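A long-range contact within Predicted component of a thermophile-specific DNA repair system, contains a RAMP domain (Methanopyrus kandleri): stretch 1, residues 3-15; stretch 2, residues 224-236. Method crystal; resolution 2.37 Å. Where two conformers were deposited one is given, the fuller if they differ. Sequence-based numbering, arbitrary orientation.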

# COMPACT_ATOMS: atom_id res chain seq x y z
N GLY A 3 -1.68 10.92 -19.51
CA GLY A 3 -1.40 10.54 -18.14
C GLY A 3 -0.87 11.68 -17.30
O GLY A 3 -1.59 12.22 -16.46
N ILE A 4 0.39 12.05 -17.50
CA ILE A 4 1.29 11.41 -18.46
C ILE A 4 2.08 10.28 -17.81
O ILE A 4 2.32 9.24 -18.41
CB ILE A 4 2.27 12.42 -19.09
N GLY A 5 2.49 10.51 -16.56
CA GLY A 5 3.34 9.57 -15.86
C GLY A 5 4.13 10.24 -14.76
O GLY A 5 3.72 11.27 -14.23
N GLY A 6 5.27 9.65 -14.41
CA GLY A 6 6.07 10.13 -13.31
C GLY A 6 5.54 9.64 -11.98
O GLY A 6 4.72 8.72 -11.94
N THR A 7 5.97 10.27 -10.89
CA THR A 7 5.76 9.69 -9.57
C THR A 7 5.44 10.68 -8.45
O THR A 7 5.80 11.85 -8.50
CB THR A 7 7.01 8.90 -9.12
OG1 THR A 7 8.16 9.75 -9.19
CG2 THR A 7 7.24 7.68 -10.01
N ILE A 8 4.76 10.17 -7.43
CA ILE A 8 4.63 10.86 -6.15
C ILE A 8 5.24 9.97 -5.08
O ILE A 8 4.83 8.82 -4.91
CB ILE A 8 3.17 11.16 -5.78
CG1 ILE A 8 2.53 12.11 -6.79
CG2 ILE A 8 3.09 11.75 -4.38
CD1 ILE A 8 1.04 12.25 -6.60
N THR A 9 6.22 10.50 -4.35
CA THR A 9 6.92 9.70 -3.35
C THR A 9 6.62 10.16 -1.92
O THR A 9 6.89 11.31 -1.56
CB THR A 9 8.43 9.74 -3.56
OG1 THR A 9 8.75 9.24 -4.87
CG2 THR A 9 9.14 8.89 -2.52
N LEU A 10 6.07 9.25 -1.12
CA LEU A 10 5.87 9.51 0.30
C LEU A 10 7.18 9.26 1.03
O LEU A 10 7.78 8.20 0.88
CB LEU A 10 4.76 8.62 0.88
CG LEU A 10 3.28 8.80 0.51
CD1 LEU A 10 3.02 8.73 -1.00
CD2 LEU A 10 2.42 7.78 1.24
N VAL A 11 7.62 10.25 1.80
CA VAL A 11 8.87 10.13 2.55
C VAL A 11 8.67 10.41 4.03
O VAL A 11 8.09 11.43 4.41
CB VAL A 11 9.96 11.08 2.00
CG1 VAL A 11 11.27 10.90 2.76
CG2 VAL A 11 10.16 10.86 0.51
N GLY A 12 9.16 9.51 4.86
CA GLY A 12 9.07 9.65 6.30
C GLY A 12 9.63 8.41 6.97
O GLY A 12 10.62 7.85 6.51
N GLU A 13 8.98 7.95 8.03
CA GLU A 13 9.44 6.74 8.71
C GLU A 13 8.32 6.02 9.43
O GLU A 13 7.25 6.58 9.69
CB GLU A 13 10.57 7.07 9.69
CG GLU A 13 10.14 7.92 10.88
CD GLU A 13 11.28 8.22 11.84
OE1 GLU A 13 11.00 8.74 12.94
OE2 GLU A 13 12.45 7.95 11.50
N ILE A 14 8.56 4.75 9.73
CA ILE A 14 7.64 3.94 10.51
C ILE A 14 8.12 3.87 11.96
O ILE A 14 9.24 3.45 12.22
CB ILE A 14 7.52 2.52 9.95
CG1 ILE A 14 7.11 2.54 8.47
CG2 ILE A 14 6.53 1.70 10.79
CD1 ILE A 14 7.26 1.20 7.79
N ARG A 15 7.27 4.29 12.89
CA ARG A 15 7.57 4.12 14.30
C ARG A 15 6.74 2.99 14.89
O ARG A 15 5.53 2.94 14.69
CB ARG A 15 7.32 5.40 15.10
CG ARG A 15 7.65 5.25 16.58
CD ARG A 15 7.31 6.49 17.38
NE ARG A 15 7.56 6.26 18.81
CZ ARG A 15 6.65 5.79 19.65
NH1 ARG A 15 5.43 5.49 19.22
NH2 ARG A 15 6.95 5.61 20.93
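Stretch 2, residues 224-236: FGLEVVYRVEDGE

Backbone hydrogen bonds hold the two stretches together, in reciprocal pairs at every second residue. I14 N donates to F224 O at 2.7 Å, and F224 N to I14 O at 2.9 Å. G12 N to L226 O and L226 N to G12 O are both 2.8 Å. L10 N reaches V228 O at 2.7 Å, and V228 N returns to L10 O at 3.0 Å. I8 N to Y230 O is 2.9 Å, and Y230 N to I8 O is 2.8 Å. Past the strand, V232 N still donates to G6 O at 3.1 Å. Stretch 2 thus pairs with stretch 1 as an antiparallel beta strand. Residues 224-231 are extended and run against the strand that ends stretch 1, with N-to-C directions 140° apart and axes 4.1 Å apart at closest approach.

Between these pairs the strands make CA-H...O contacts, such as T9 CA to V228 O at 3.3 Å. A water links T9 OG1 (2.8 Å) with E227 OE1 (3.2 Å).

One face carries I8, L10, I14, F224, L226, V228 and Y230 and is mostly apolar. L10 CB lies 4.0 Å from V228 CB, and I14 CG1 4.1 Å from L226 CD1. Past the strand V232 turns its CA-to-CB bond toward stretch 1, and its CG2 lies 4.1 Å from I8 CG1. The other face carries T7, T9, V11, E227, V229 and R231. There T9 CG2 meets E227 CG at 3.6 Å, and T7 CG2 meets V229 CG1 at 3.7 Å.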

# COMPACT_ATOMS: atom_id res chain seq x y z
N PHE A 224 11.89 2.88 11.26
CA PHE A 224 12.34 2.35 9.98
C PHE A 224 12.01 3.33 8.87
O PHE A 224 10.93 3.92 8.85
CB PHE A 224 11.71 0.98 9.71
CG PHE A 224 12.05 -0.06 10.76
CD1 PHE A 224 11.40 -0.07 11.99
CD2 PHE A 224 13.03 -1.01 10.51
CE1 PHE A 224 11.72 -1.01 12.95
CE2 PHE A 224 13.35 -1.96 11.47
CZ PHE A 224 12.69 -1.96 12.69
N GLY A 225 12.96 3.53 7.96
CA GLY A 225 12.78 4.46 6.86
C GLY A 225 11.57 4.15 6.01
O GLY A 225 11.34 3.00 5.65
N LEU A 226 10.81 5.18 5.69
CA LEU A 226 9.64 5.04 4.85
C LEU A 226 9.79 5.86 3.58
O LEU A 226 9.78 7.07 3.59
CB LEU A 226 8.38 5.47 5.60
CG LEU A 226 7.07 5.27 4.84
CD1 LEU A 226 6.79 3.79 4.60
CD2 LEU A 226 5.92 5.91 5.59
N GLU A 227 9.95 5.17 2.47
CA GLU A 227 9.66 5.51 1.10
C GLU A 227 8.54 4.58 0.23
O GLU A 227 8.47 3.35 -0.11
CB GLU A 227 11.02 5.49 0.39
CG GLU A 227 11.04 6.30 -0.89
CD GLU A 227 12.36 6.20 -1.63
OE1 GLU A 227 12.34 5.87 -2.84
OE2 GLU A 227 13.41 6.47 -1.01
N VAL A 228 7.56 5.42 -0.10
CA VAL A 228 6.51 4.79 -0.88
C VAL A 228 6.34 5.54 -2.19
O VAL A 228 6.08 6.74 -2.20
CB VAL A 228 5.17 4.77 -0.12
CG1 VAL A 228 4.13 3.97 -0.89
CG2 VAL A 228 5.36 4.19 1.28
N VAL A 229 6.49 4.83 -3.31
CA VAL A 229 6.42 5.46 -4.62
C VAL A 229 5.11 5.12 -5.33
O VAL A 229 4.80 3.95 -5.56
CB VAL A 229 7.60 5.04 -5.53
CG1 VAL A 229 7.55 5.80 -6.84
CG2 VAL A 229 8.93 5.27 -4.83
N TYR A 230 4.34 6.15 -5.66
CA TYR A 230 3.10 5.98 -6.41
C TYR A 230 3.27 6.45 -7.85
O TYR A 230 3.67 7.59 -8.10
CB TYR A 230 1.95 6.74 -5.74
CG TYR A 230 0.70 6.85 -6.59
CD1 TYR A 230 0.47 7.97 -7.38
CD2 TYR A 230 -0.25 5.84 -6.60
CE1 TYR A 230 -0.67 8.08 -8.15
CE2 TYR A 230 -1.39 5.93 -7.37
CZ TYR A 230 -1.60 7.06 -8.14
OH TYR A 230 -2.74 7.15 -8.91
N ARG A 231 2.97 5.58 -8.80
CA ARG A 231 3.07 5.93 -10.22
C ARG A 231 1.78 6.55 -10.73
O ARG A 231 0.73 5.90 -10.76
CB ARG A 231 3.43 4.70 -11.06
CG ARG A 231 4.76 4.05 -10.68
CD ARG A 231 5.09 2.87 -11.59
NE ARG A 231 4.06 1.83 -11.56
CZ ARG A 231 3.09 1.71 -12.46
NH1 ARG A 231 3.00 2.57 -13.46
NH2 ARG A 231 2.19 0.74 -12.35
N VAL A 232 1.85 7.81 -11.13
CA VAL A 232 0.69 8.50 -11.68
C VAL A 232 0.41 7.97 -13.09
O VAL A 232 1.25 8.09 -13.98
CB VAL A 232 0.90 10.03 -11.74
CG1 VAL A 232 -0.31 10.71 -12.35
CG2 VAL A 232 1.19 10.57 -10.35
N GLU A 233 -0.76 7.38 -13.27
CA GLU A 233 -1.13 6.81 -14.57
C GLU A 233 -2.38 7.46 -15.11
O GLU A 233 -2.51 7.69 -16.31
CB GLU A 233 -1.35 5.30 -14.45
CG GLU A 233 -0.07 4.48 -14.40
CD GLU A 233 -0.34 3.00 -14.17
OE1 GLU A 233 -1.49 2.65 -13.84
OE2 GLU A 233 0.60 2.20 -14.32
N ASP A 234 -3.31 7.76 -14.21
CA ASP A 234 -4.59 8.34 -14.59
C ASP A 234 -4.91 9.54 -13.72
O ASP A 234 -5.22 9.39 -12.54
CB ASP A 234 -5.70 7.29 -14.48
CG ASP A 234 -7.01 7.78 -15.05
OD1 ASP A 234 -7.31 7.45 -16.21
OD2 ASP A 234 -7.74 8.50 -14.33
N GLY A 235 -4.82 10.73 -14.30
CA GLY A 235 -5.06 11.97 -13.58
C GLY A 235 -6.38 12.04 -12.84
O GLY A 235 -6.47 12.61 -11.75
N GLU A 236 -7.41 11.44 -13.43
CA GLU A 236 -8.75 11.45 -12.85
C GLU A 236 -8.82 10.59 -11.59
O GLU A 236 -9.68 10.81 -10.73
CB GLU A 236 -9.77 10.98 -13.88
CG GLU A 236 -10.09 12.03 -14.93
CD GLU A 236 -10.76 11.44 -16.15
OE1 GLU A 236 -10.04 10.98 -17.06
OE2 GLU A 236 -12.01 11.43 -16.21
O HOH W 1 11.18 7.82 -5.03